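Long-range contacts in amidase, hydantoinase/carbamoylase family (Paraburkholderia phymatum, PDB 6C0D), which probably hydrolyses N-carbamoyl-L-amino acids to the free amino acids as a zinc-dependent homodimeric amidase of the peptidase M20 family: residues Gly62-Ile67 / Arg76-Gly81; Val70-Gly75 / Ser130-Glu135; Arg188-Leu193 / Gln374-Cys379; Ala340-His345 / Ala414-Ala419. All coordinates share one frame; numbering follows the deposited sequence. Where two conformers were deposited one is given.

Contact 1 (Gly62-Ile67 / Arg76-Gly81)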
loop_
_atom_site.group_PDB
_atom_site.type_symbol
_atom_site.label_atom_id
_atom_site.label_comp_id
_atom_site.label_asym_id
_atom_site.label_seq_id
_atom_site.Cartn_x
_atom_site.Cartn_y
_atom_site.Cartn_z
ATOM N N GLY A 62 -32.813 40.900 -12.256
ATOM C CA GLY A 62 -33.373 41.173 -13.566
ATOM C C GLY A 62 -33.063 40.160 -14.647
ATOM O O GLY A 62 -33.355 40.428 -15.821
ATOM N N LEU A 63 -32.484 39.012 -14.304
ATOM C CA LEU A 63 -32.232 37.982 -15.302
ATOM C C LEU A 63 -33.436 37.048 -15.436
ATOM O O LEU A 63 -34.266 36.929 -14.532
ATOM C CB LEU A 63 -30.990 37.174 -14.928
ATOM C CG LEU A 63 -29.731 38.009 -14.644
ATOM C CD1 LEU A 63 -28.622 37.134 -14.050
ATOM C CD2 LEU A 63 -29.252 38.659 -15.936
ATOM N N ASP A 64 -33.530 36.406 -16.603
ATOM C CA ASP A 64 -34.504 35.343 -16.863
ATOM C C ASP A 64 -33.882 34.045 -16.357
ATOM O O ASP A 64 -33.037 33.453 -17.031
ATOM C CB ASP A 64 -34.816 35.292 -18.357
ATOM C CG ASP A 64 -35.656 34.098 -18.756
ATOM O OD1 ASP A 64 -36.380 33.544 -17.910
ATOM O OD2 ASP A 64 -35.591 33.719 -19.944
ATOM N N ALA A 65 -34.293 33.601 -15.172
ATOM C CA ALA A 65 -33.560 32.568 -14.447
ATOM C C ALA A 65 -34.417 31.347 -14.162
ATOM O O ALA A 65 -35.600 31.469 -13.841
ATOM C CB ALA A 65 -33.033 33.123 -13.119
ATOM N N ALA A 66 -33.790 30.172 -14.216
ATOM C CA ALA A 66 -34.478 28.924 -13.907
ATOM C C ALA A 66 -33.455 27.825 -13.644
ATOM O O ALA A 66 -32.327 27.877 -14.135
ATOM C CB ALA A 66 -35.411 28.505 -15.050
ATOM N N ILE A 67 -33.868 26.829 -12.867
ATOM C CA ILE A 67 -33.145 25.563 -12.781
ATOM C C ILE A 67 -33.574 24.710 -13.970
ATOM O O ILE A 67 -34.770 24.460 -14.156
ATOM C CB ILE A 67 -33.448 24.847 -11.453
ATOM C CG1 ILE A 67 -33.210 25.783 -10.265
ATOM C CG2 ILE A 67 -32.624 23.569 -11.331
ATOM C CD1 ILE A 67 -33.714 25.238 -8.931
ATOM N N ARG A 76 -30.426 34.141 -17.740
ATOM C CA ARG A 76 -30.164 34.702 -19.060
ATOM C C ARG A 76 -30.509 36.187 -19.046
ATOM O O ARG A 76 -31.573 36.579 -18.558
ATOM C CB ARG A 76 -30.996 33.973 -20.113
ATOM C CG ARG A 76 -30.680 34.290 -21.586
ATOM C CD ARG A 76 -31.616 33.453 -22.463
ATOM N NE ARG A 76 -31.351 33.544 -23.903
ATOM C CZ ARG A 76 -31.975 34.388 -24.723
ATOM N NH1 ARG A 76 -32.871 35.241 -24.236
ATOM N NH2 ARG A 76 -31.708 34.385 -26.029
ATOM N N SER A 77 -29.604 37.008 -19.560
ATOM C CA SER A 77 -29.911 38.422 -19.723
ATOM C C SER A 77 -31.164 38.622 -20.584
ATOM O O SER A 77 -31.466 37.836 -21.492
ATOM C CB SER A 77 -28.713 39.132 -20.364
ATOM O OG SER A 77 -28.942 40.524 -20.517
ATOM N N ARG A 78 -31.917 39.685 -20.287
ATOM C CA ARG A 78 -33.031 40.067 -21.149
ATOM C C ARG A 78 -32.632 41.090 -22.207
ATOM O O ARG A 78 -33.468 41.459 -23.044
ATOM C CB ARG A 78 -34.194 40.604 -20.305
ATOM C CG ARG A 78 -34.585 39.686 -19.155
ATOM C CD ARG A 78 -35.775 40.244 -18.379
ATOM N NE ARG A 78 -36.108 39.447 -17.202
ATOM C CZ ARG A 78 -36.987 38.449 -17.198
ATOM N NH1 ARG A 78 -37.622 38.120 -18.316
ATOM N NH2 ARG A 78 -37.233 37.784 -16.072
ATOM N N LYS A 79 -31.391 41.523 -22.215
ATOM C CA LYS A 79 -30.895 42.536 -23.131
ATOM C C LYS A 79 -30.519 41.918 -24.479
ATOM O O LYS A 79 -30.123 40.755 -24.540
ATOM C CB LYS A 79 -29.677 43.221 -22.516
ATOM C CG LYS A 79 -30.062 44.080 -21.303
ATOM C CD LYS A 79 -28.916 44.265 -20.333
ATOM C CE LYS A 79 -29.437 44.984 -19.054
ATOM N NZ LYS A 79 -28.324 45.076 -18.041
ATOM N N PRO A 80 -30.637 42.677 -25.563
ATOM C CA PRO A 80 -30.339 42.148 -26.900
ATOM C C PRO A 80 -28.834 42.130 -27.148
ATOM O O PRO A 80 -28.049 42.597 -26.335
ATOM C CB PRO A 80 -31.041 43.143 -27.822
ATOM C CG PRO A 80 -30.992 44.432 -27.075
ATOM C CD PRO A 80 -31.132 44.071 -25.619
ATOM N N GLY A 81 -28.442 41.573 -28.301
ATOM C CA GLY A 81 -27.058 41.612 -28.722
ATOM C C GLY A 81 -26.196 40.511 -28.132
ATOM O O GLY A 81 -26.687 39.591 -27.471
HETATM O O HOH W 1 -36.178 39.182 -13.966
HETATM O O HOH W 2 -33.627 36.009 -21.554
#
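Asp64 and Arg76 face each other as an antiparallel hydrogen-bonded pair, and their main chains make the tight part of the contact. Asp64 N donates to Arg76 O over 2.8 Å, and Arg76 N returns a bond of 2.8 Å to Asp64 O. On the buried side Leu63 lays its CD2 3.9 Å from Ser77 CA. Both residues are enclosed: Leu63 also packs on Val128, and Ser77 N is taken up by Asp127, so an apolar branch and a small hydroxyl residue suit this side. Ser77 OG accepts from Lys79 N at 3.1 Å, an ST turn just after the strand. The pairing belongs to a beta hairpin, strands 64-67 and 73-76, entered from helix 45-60 through a Schellman motif whose positive phi at Gly62 calls for glycine. The solvent side is looser. Arg78, extended from CG to NE, lays one guanidinium face over Asp64 CA, 3.7 Å from NH2, while its NE makes a weak, bent bond to Gly62 O. A water joins Arg78 NH2 to Leu63 O. The Asp64 carboxylate stays 5.3 Å, OD2 to NH1, from the Arg76 guanidinium. Between them another water takes a bond from Arg76 NH1 and gives one to Ser77 O and a weak one to Asp64 OD2.

Contact 2 (Val70-Gly75 / Ser130-Glu135)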
loop_
_atom_site.group_PDB
_atom_site.type_symbol
_atom_site.label_atom_id
_atom_site.label_comp_id
_atom_site.label_asym_id
_atom_site.label_seq_id
_atom_site.Cartn_x
_atom_site.Cartn_y
_atom_site.Cartn_z
ATOM N N VAL A 70 -31.228 19.545 -16.214
ATOM C CA VAL A 70 -30.172 18.769 -15.573
ATOM C C VAL A 70 -29.775 19.339 -14.224
ATOM O O VAL A 70 -28.912 18.759 -13.549
ATOM C CB VAL A 70 -28.937 18.614 -16.481
ATOM C CG1 VAL A 70 -29.277 17.747 -17.697
ATOM C CG2 VAL A 70 -28.389 19.979 -16.915
ATOM N N GLY A 71 -30.396 20.430 -13.789
ATOM C CA GLY A 71 -30.064 21.036 -12.517
ATOM C C GLY A 71 -29.144 22.233 -12.599
ATOM O O GLY A 71 -28.759 22.771 -11.553
ATOM N N THR A 72 -28.768 22.667 -13.800
ATOM C CA THR A 72 -28.009 23.903 -13.927
ATOM C C THR A 72 -28.905 25.084 -13.568
ATOM O O THR A 72 -30.093 25.099 -13.901
ATOM C CB THR A 72 -27.471 24.039 -15.355
ATOM O OG1 THR A 72 -26.382 23.126 -15.540
ATOM C CG2 THR A 72 -27.014 25.474 -15.665
ATOM N N VAL A 73 -28.356 26.059 -12.851
ATOM C CA VAL A 73 -29.058 27.322 -12.645
ATOM C C VAL A 73 -28.515 28.282 -13.684
ATOM O O VAL A 73 -27.300 28.525 -13.732
ATOM C CB VAL A 73 -28.875 27.884 -11.225
ATOM C CG1 VAL A 73 -29.924 28.978 -10.976
ATOM C CG2 VAL A 73 -29.009 26.786 -10.188
ATOM N N PHE A 74 -29.397 28.811 -14.528
ATOM C CA PHE A 74 -28.972 29.717 -15.584
ATOM C C PHE A 74 -29.844 30.962 -15.559
ATOM O O PHE A 74 -31.074 30.865 -15.637
ATOM C CB PHE A 74 -29.032 29.041 -16.959
ATOM C CG PHE A 74 -28.204 29.749 -17.999
ATOM C CD1 PHE A 74 -26.847 29.476 -18.126
ATOM C CD2 PHE A 74 -28.772 30.724 -18.813
ATOM C CE1 PHE A 74 -26.071 30.152 -19.069
ATOM C CE2 PHE A 74 -27.997 31.404 -19.763
ATOM C CZ PHE A 74 -26.649 31.117 -19.883
ATOM N N GLY A 75 -29.202 32.120 -15.449
ATOM C CA GLY A 75 -29.880 33.395 -15.505
ATOM C C GLY A 75 -29.495 34.096 -16.790
ATOM O O GLY A 75 -28.355 34.559 -16.937
ATOM N N SER A 130 -24.601 28.452 -12.912
ATOM C CA SER A 130 -24.046 27.422 -12.029
ATOM C C SER A 130 -24.245 26.080 -12.725
ATOM O O SER A 130 -25.354 25.529 -12.710
ATOM C CB SER A 130 -24.706 27.429 -10.649
ATOM O OG SER A 130 -24.249 26.319 -9.881
ATOM N N TRP A 131 -23.184 25.559 -13.343
ATOM C CA TRP A 131 -23.283 24.289 -14.060
ATOM C C TRP A 131 -23.414 23.138 -13.075
ATOM O O TRP A 131 -22.619 23.027 -12.140
ATOM C CB TRP A 131 -22.048 24.064 -14.929
ATOM C CG TRP A 131 -21.623 25.254 -15.724
ATOM C CD1 TRP A 131 -20.467 25.979 -15.575
ATOM C CD2 TRP A 131 -22.352 25.876 -16.790
ATOM N NE1 TRP A 131 -20.428 26.999 -16.501
ATOM C CE2 TRP A 131 -21.575 26.965 -17.251
ATOM C CE3 TRP A 131 -23.585 25.610 -17.410
ATOM C CZ2 TRP A 131 -21.986 27.785 -18.299
ATOM C CZ3 TRP A 131 -24.003 26.438 -18.443
ATOM C CH2 TRP A 131 -23.205 27.511 -18.879
ATOM N N ILE A 132 -24.388 22.251 -13.305
ATOM C CA ILE A 132 -24.616 21.138 -12.381
ATOM C C ILE A 132 -23.440 20.164 -12.421
ATOM O O ILE A 132 -22.847 19.912 -13.478
ATOM C CB ILE A 132 -25.946 20.422 -12.713
ATOM C CG1 ILE A 132 -26.298 19.359 -11.660
ATOM C CG2 ILE A 132 -25.882 19.753 -14.094
ATOM C CD1 ILE A 132 -26.594 19.933 -10.282
ATOM N N ASP A 133 -23.084 19.632 -11.247
ATOM C CA ASP A 133 -22.229 18.446 -11.090
ATOM C C ASP A 133 -20.863 18.574 -11.765
ATOM O O ASP A 133 -20.362 17.632 -12.386
ATOM C CB ASP A 133 -22.936 17.170 -11.565
ATOM C CG ASP A 133 -22.506 15.948 -10.761
ATOM O OD1 ASP A 133 -22.037 16.152 -9.618
ATOM O OD2 ASP A 133 -22.620 14.796 -11.254
ATOM N N GLU A 134 -20.217 19.719 -11.572
ATOM C CA GLU A 134 -18.811 19.806 -11.951
ATOM C C GLU A 134 -17.984 18.766 -11.200
ATOM O O GLU A 134 -17.031 18.209 -11.752
ATOM C CB GLU A 134 -18.281 21.215 -11.684
ATOM C CG GLU A 134 -16.869 21.477 -12.174
ATOM C CD GLU A 134 -15.805 21.018 -11.190
ATOM O OE1 GLU A 134 -16.131 20.792 -9.999
ATOM O OE2 GLU A 134 -14.645 20.859 -11.620
ATOM N N GLU A 135 -18.340 18.485 -9.944
ATOM C CA GLU A 135 -17.562 17.582 -9.103
ATOM C C GLU A 135 -17.850 16.113 -9.375
ATOM O O GLU A 135 -17.143 15.253 -8.840
ATOM C CB GLU A 135 -17.815 17.895 -7.621
ATOM C CG GLU A 135 -17.520 19.356 -7.243
ATOM C CD GLU A 135 -16.035 19.630 -7.034
ATOM O OE1 GLU A 135 -15.209 18.742 -7.352
ATOM O OE2 GLU A 135 -15.699 20.732 -6.536
#
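Val73 and Ser130 pair as antiparallel hydrogen-bonded neighbours where strand 73-76 meets the end of strand 125-130. Two backbone bonds join them: Ser130 N to Val73 O, 2.8 Å and nearly straight at 171°, and Val73 N to Ser130 O, 3.1 Å. A third bond comes from a side chain. Thr72 OG1 is anti to its own carbonyl carbon (chi1 -74°), which brings it to Ile132 N at 3.1 Å and lets a hydroxyl take over after the strand pairing has ended. A CA-H...O contact from Thr72 CA to Ser130 O adds to the polar set.

Apolar contacts flank these bonds. Ile132 points toward the other segment, and its CG2 lies 3.8 Å from Val70 CG2; its branches also crowd Val70 O. Positive phi at Gly71 calls for glycine, and Ile132 packs close against its backbone. Phe74 and Trp131 run side by side, with Trp131 CH2 3.9 Å from Phe74 CE1 and near the plane of the phenyl ring at its edge. The indole NE1 bonds Tyr192 OH, while Ser130 OG bonds Ser90.

All the touching residues are buried, and Val70 O has no polar partner in the model. Three hydrogen bonds and buried apolar side chains thus fix where the chain leaves strand 125-130, a few residues before Glu135, a predicted ligand of the second zinc.

Contact 3 (Arg188-Leu193 / Gln374-Cys379)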
loop_
_atom_site.group_PDB
_atom_site.type_symbol
_atom_site.label_atom_id
_atom_site.label_comp_id
_atom_site.label_asym_id
_atom_site.label_seq_id
_atom_site.Cartn_x
_atom_site.Cartn_y
_atom_site.Cartn_z
ATOM N N ARG A 188 -25.310 34.076 -30.184
ATOM C CA ARG A 188 -25.539 35.064 -29.129
ATOM C C ARG A 188 -24.441 35.083 -28.064
ATOM O O ARG A 188 -23.945 36.157 -27.712
ATOM C CB ARG A 188 -26.906 34.801 -28.474
ATOM C CG ARG A 188 -27.199 35.624 -27.225
ATOM C CD ARG A 188 -28.619 35.387 -26.684
ATOM N NE ARG A 188 -28.767 36.210 -25.495
ATOM C CZ ARG A 188 -28.306 35.866 -24.294
ATOM N NH1 ARG A 188 -28.407 36.715 -23.279
ATOM N NH2 ARG A 188 -27.740 34.675 -24.102
ATOM N N GLN A 189 -24.069 33.918 -27.517
ATOM C CA GLN A 189 -23.122 33.822 -26.400
ATOM C C GLN A 189 -21.707 33.721 -26.957
ATOM O O GLN A 189 -21.321 32.690 -27.518
ATOM C CB GLN A 189 -23.490 32.623 -25.527
ATOM C CG GLN A 189 -24.825 32.877 -24.806
ATOM C CD GLN A 189 -25.543 31.621 -24.365
ATOM O OE1 GLN A 189 -25.566 30.630 -25.086
ATOM N NE2 GLN A 189 -26.143 31.660 -23.169
ATOM N N ARG A 190 -20.931 34.796 -26.812
ATOM C CA ARG A 190 -19.674 34.876 -27.540
ATOM C C ARG A 190 -18.438 34.767 -26.660
ATOM O O ARG A 190 -17.327 34.710 -27.205
ATOM C CB ARG A 190 -19.597 36.180 -28.342
ATOM C CG ARG A 190 -20.632 36.285 -29.466
ATOM C CD ARG A 190 -20.573 35.100 -30.419
ATOM N NE ARG A 190 -19.230 34.833 -30.927
ATOM C CZ ARG A 190 -18.652 33.635 -30.910
ATOM N NH1 ARG A 190 -19.303 32.592 -30.416
ATOM N NH2 ARG A 190 -17.428 33.476 -31.394
ATOM N N ALA A 191 -18.597 34.699 -25.343
ATOM C CA ALA A 191 -17.439 34.597 -24.458
ATOM C C ALA A 191 -17.895 34.043 -23.122
ATOM O O ALA A 191 -19.045 34.231 -22.728
ATOM C CB ALA A 191 -16.767 35.956 -24.250
ATOM N N TYR A 192 -16.975 33.356 -22.432
ATOM C CA TYR A 192 -17.245 32.768 -21.121
ATOM C C TYR A 192 -16.112 33.139 -20.169
ATOM O O TYR A 192 -14.938 33.003 -20.528
ATOM C CB TYR A 192 -17.373 31.235 -21.230
ATOM C CG TYR A 192 -17.492 30.515 -19.898
ATOM C CD1 TYR A 192 -16.458 29.717 -19.417
ATOM C CD2 TYR A 192 -18.642 30.634 -19.129
ATOM C CE1 TYR A 192 -16.574 29.051 -18.186
ATOM C CE2 TYR A 192 -18.763 30.000 -17.900
ATOM C CZ TYR A 192 -17.723 29.198 -17.444
ATOM O OH TYR A 192 -17.864 28.540 -16.247
ATOM N N LEU A 193 -16.454 33.613 -18.965
ATOM C CA LEU A 193 -15.461 33.926 -17.934
ATOM C C LEU A 193 -15.768 33.103 -16.685
ATOM O O LEU A 193 -16.890 33.166 -16.170
ATOM C CB LEU A 193 -15.503 35.427 -17.605
ATOM C CG LEU A 193 -14.861 35.909 -16.285
ATOM C CD1 LEU A 193 -13.372 35.577 -16.208
ATOM C CD2 LEU A 193 -15.112 37.412 -16.098
ATOM N N GLN A 374 -13.806 24.739 -25.697
ATOM C CA GLN A 374 -13.735 24.065 -26.981
ATOM C C GLN A 374 -14.839 24.520 -27.935
ATOM O O GLN A 374 -14.817 24.136 -29.107
ATOM C CB GLN A 374 -13.759 22.545 -26.738
ATOM C CG GLN A 374 -12.694 22.118 -25.673
ATOM C CD GLN A 374 -12.696 20.630 -25.301
ATOM O OE1 GLN A 374 -13.070 19.776 -26.103
ATOM N NE2 GLN A 374 -12.252 20.320 -24.072
ATOM N N HIS A 375 -15.779 25.350 -27.467
ATOM C CA HIS A 375 -16.913 25.795 -28.273
ATOM C C HIS A 375 -16.995 27.299 -28.450
ATOM O O HIS A 375 -17.391 27.762 -29.521
ATOM C CB HIS A 375 -18.221 25.291 -27.653
ATOM C CG HIS A 375 -18.316 23.801 -27.629
ATOM N ND1 HIS A 375 -18.956 23.080 -28.613
ATOM C CD2 HIS A 375 -17.809 22.892 -26.762
ATOM C CE1 HIS A 375 -18.855 21.789 -28.345
ATOM N NE2 HIS A 375 -18.159 21.649 -27.230
ATOM N N ILE A 376 -16.676 28.071 -27.416
ATOM C CA ILE A 376 -16.627 29.527 -27.513
ATOM C C ILE A 376 -15.405 30.019 -26.749
ATOM O O ILE A 376 -14.849 29.297 -25.906
ATOM C CB ILE A 376 -17.901 30.196 -26.948
ATOM C CG1 ILE A 376 -18.069 29.862 -25.459
ATOM C CG2 ILE A 376 -19.155 29.842 -27.794
ATOM C CD1 ILE A 376 -19.155 30.712 -24.801
ATOM N N PRO A 377 -14.962 31.248 -27.035
ATOM C CA PRO A 377 -13.851 31.838 -26.269
ATOM C C PRO A 377 -14.105 31.779 -24.771
ATOM O O PRO A 377 -15.134 32.243 -24.292
ATOM C CB PRO A 377 -13.829 33.292 -26.765
ATOM C CG PRO A 377 -14.309 33.188 -28.210
ATOM C CD PRO A 377 -15.387 32.125 -28.159
ATOM N N ALA A 378 -13.138 31.237 -24.017
ATOM C CA ALA A 378 -13.270 31.123 -22.567
ATOM C C ALA A 378 -12.017 31.648 -21.872
ATOM O O ALA A 378 -10.924 31.658 -22.445
ATOM C CB ALA A 378 -13.499 29.660 -22.152
ATOM N N CYS A 379 -12.181 32.071 -20.613
ATOM C CA CYS A 379 -11.031 32.489 -19.819
ATOM C C CYS A 379 -11.324 32.236 -18.346
ATOM O O CYS A 379 -12.475 32.026 -17.944
ATOM C CB CYS A 379 -10.687 33.966 -20.071
ATOM S SG CYS A 379 -11.991 35.088 -19.528
HETATM O O HOH W 3 -17.137 30.204 -31.228
#
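Ile376 begins the contact by pointing at strand 189-198. Its CG2 rests 3.6 Å from Gln189 O and also meets Arg190 NH1. CG1 is set between the backbone N and the carbonyl carbon (chi1 61°), and CD1, anti across chi2 (169°), reaches Tyr192 CB at 4.0 Å. A branched apolar side chain suits this buried place. Pro377 follows with its ring against Arg190 O, CD at 3.4 Å, and has no N-H to leave unpaired. The bent Arg190 chain swings its guanidinium back toward the ring, where a water links NH2 to His375 O. Pro377 O then accepts from Tyr192 N at 2.8 Å. From here the chains run as parallel neighbours in the central sheet of the M20 catalytic domain, strand 189-198 pairing on its other edge with strand 83-88. At Ala378 the small CB sits near the plane of the Tyr192 ring, at its edge, 4.0 Å from CD1; the phenol OH is hydrogen-bonded to Glu194. Cys379 donates N to Tyr192 O at 2.9 Å. Its SG projects to the opposite face from Ala378 and touches Leu193 CD1 at 3.6 Å, both side chains resting on Leu346 of helix 340-353.

Contact 4 (Ala340-His345 / Ala414-Ala419)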
loop_
_atom_site.group_PDB
_atom_site.type_symbol
_atom_site.label_atom_id
_atom_site.label_comp_id
_atom_site.label_asym_id
_atom_site.label_seq_id
_atom_site.Cartn_x
_atom_site.Cartn_y
_atom_site.Cartn_z
ATOM N N ALA A 340 -6.823 33.891 -26.109
ATOM C CA ALA A 340 -5.730 34.854 -25.908
ATOM C C ALA A 340 -6.236 36.290 -25.738
ATOM O O ALA A 340 -5.710 37.052 -24.910
ATOM C CB ALA A 340 -4.751 34.781 -27.077
ATOM N N ALA A 341 -7.231 36.705 -26.526
ATOM C CA ALA A 341 -7.727 38.074 -26.360
ATOM C C ALA A 341 -8.456 38.250 -25.022
ATOM O O ALA A 341 -8.309 39.291 -24.367
ATOM C CB ALA A 341 -8.628 38.462 -27.561
ATOM N N LEU A 342 -9.229 37.247 -24.583
ATOM C CA LEU A 342 -9.867 37.342 -23.266
ATOM C C LEU A 342 -8.825 37.422 -22.158
ATOM O O LEU A 342 -8.962 38.217 -21.221
ATOM C CB LEU A 342 -10.798 36.147 -23.026
ATOM C CG LEU A 342 -12.047 36.046 -23.952
ATOM C CD1 LEU A 342 -12.898 34.879 -23.509
ATOM C CD2 LEU A 342 -12.894 37.331 -23.964
ATOM N N GLN A 343 -7.787 36.581 -22.236
ATOM C CA GLN A 343 -6.701 36.670 -21.253
ATOM C C GLN A 343 -6.145 38.072 -21.194
ATOM O O GLN A 343 -5.824 38.588 -20.115
ATOM C CB GLN A 343 -5.559 35.737 -21.620
ATOM C CG GLN A 343 -5.723 34.303 -21.261
ATOM C CD GLN A 343 -4.443 33.576 -21.610
ATOM O OE1 GLN A 343 -3.372 33.903 -21.076
ATOM N NE2 GLN A 343 -4.530 32.639 -22.550
ATOM N N GLN A 344 -6.007 38.708 -22.353
ATOM C CA GLN A 344 -5.395 40.024 -22.347
ATOM C C GLN A 344 -6.329 41.064 -21.722
ATOM O O GLN A 344 -5.862 41.962 -21.015
ATOM C CB GLN A 344 -4.962 40.402 -23.761
ATOM C CG GLN A 344 -4.192 41.696 -23.858
ATOM C CD GLN A 344 -2.744 41.552 -23.395
ATOM O OE1 GLN A 344 -2.377 40.586 -22.717
ATOM N NE2 GLN A 344 -1.919 42.518 -23.763
ATOM N N HIS A 345 -7.651 40.948 -21.930
ATOM C CA HIS A 345 -8.571 41.794 -21.160
ATOM C C HIS A 345 -8.429 41.559 -19.660
ATOM O O HIS A 345 -8.451 42.515 -18.873
ATOM C CB HIS A 345 -10.026 41.552 -21.575
ATOM C CG HIS A 345 -10.361 42.119 -22.920
ATOM N ND1 HIS A 345 -10.461 43.478 -23.156
ATOM C CD2 HIS A 345 -10.651 41.506 -24.092
ATOM C CE1 HIS A 345 -10.789 43.675 -24.424
ATOM N NE2 HIS A 345 -10.907 42.496 -25.014
ATOM N N ALA A 414 -16.546 44.263 -18.214
ATOM C CA ALA A 414 -16.996 45.470 -18.910
ATOM C C ALA A 414 -16.264 45.641 -20.236
ATOM O O ALA A 414 -16.875 46.009 -21.249
ATOM C CB ALA A 414 -16.778 46.705 -18.027
ATOM N N ARG A 415 -14.943 45.409 -20.232
ATOM C CA ARG A 415 -14.149 45.593 -21.443
ATOM C C ARG A 415 -14.429 44.491 -22.451
ATOM O O ARG A 415 -14.491 44.747 -23.658
ATOM C CB ARG A 415 -12.657 45.615 -21.102
ATOM C CG ARG A 415 -12.224 46.780 -20.225
ATOM C CD ARG A 415 -12.386 48.106 -20.949
ATOM N NE ARG A 415 -11.748 48.105 -22.263
ATOM C CZ ARG A 415 -10.435 48.165 -22.473
ATOM N NH1 ARG A 415 -9.591 48.209 -21.447
ATOM N NH2 ARG A 415 -9.960 48.164 -23.712
ATOM N N ILE A 416 -14.551 43.253 -21.968
ATOM C CA ILE A 416 -14.847 42.120 -22.846
ATOM C C ILE A 416 -16.190 42.317 -23.518
ATOM O O ILE A 416 -16.324 42.192 -24.745
ATOM C CB ILE A 416 -14.831 40.806 -22.041
ATOM C CG1 ILE A 416 -13.400 40.438 -21.638
ATOM C CG2 ILE A 416 -15.494 39.666 -22.869
ATOM C CD1 ILE A 416 -13.343 39.397 -20.489
ATOM N N ALA A 417 -17.213 42.636 -22.722
ATOM C CA ALA A 417 -18.546 42.814 -23.291
ATOM C C ALA A 417 -18.591 44.025 -24.216
ATOM O O ALA A 417 -19.217 43.978 -25.288
ATOM C CB ALA A 417 -19.562 42.945 -22.151
ATOM N N GLY A 418 -17.908 45.108 -23.837
ATOM C CA GLY A 418 -17.901 46.287 -24.689
ATOM C C GLY A 418 -17.226 46.020 -26.021
ATOM O O GLY A 418 -17.599 46.605 -27.041
ATOM N N ALA A 419 -16.253 45.110 -26.034
ATOM C CA ALA A 419 -15.532 44.786 -27.264
ATOM C C ALA A 419 -16.355 43.936 -28.223
ATOM O O ALA A 419 -16.035 43.882 -29.417
ATOM C CB ALA A 419 -14.242 44.052 -26.916
#
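Two helices of the catalytic domain, 340-353 and 399-419, meet here through His345 and Ile416, near the start of the first helix and the end of the second. Their short axes pass 9.9 Å apart with N-to-C directions 136° from each other, well off antiparallel. No backbone meets backbone; from the first helix side chains do the touching. His345 CG is anti to the carbonyl carbon (chi1 -73°), and the ring lies with one face over the backbone of the Arg415-Ile416 step. The nearest approach is CB to Ile416 CG1 at 3.6 Å, with CG1 also close to ring atoms CG and CD2. ND1 meets Arg415 CB at 3.7 Å, and NE2, on the other side of CE1, stands 4.1 Å from Ala419 CB, a short side chain that lets the second helix come close to the ring. On the buried side, Leu342 CD2 touches Ile416 CG2 at 3.7 Å, the two side chains crossing at about a right angle. Leucine and isoleucine suit this inner side, a flat, partly exposed histidine the outer one. The Arg415 guanidinium stands at 89° to the imidazole plane and turns to a sulfate ion, probably from the crystallisation liquor, and weakly to Glu11. No hydrogen bond crosses the interface. The helices pack beside each other, and Leu342 carries the contact on to Pro377 by strand 378-384, as in the helical layer over the sheet of an alpha/beta domain.

Contacts 1, 2 and 3 follow the strands of one region of sheet. Contacts 1 and 2, with centres 16 Å apart, share the hairpin: Ala66 O and Phe74 N lie 3.1 Å apart, a probable hydrogen bond. Contact 2 meets contact 3 through Trp131 NE1 and Tyr192 OH, 3.0 Å apart. Contact 4 packs against contact 3, its Leu342 CD1 lying 3.5 Å from Pro377 O, and its centre is 11 Å away. The bound zinc, held by His89, Asp100 and His196, lies about 9 Å from the side chains of both Trp131 and Tyr192, so contacts 2 and 3 lie near the metal site while 1 and 4 lie away from it.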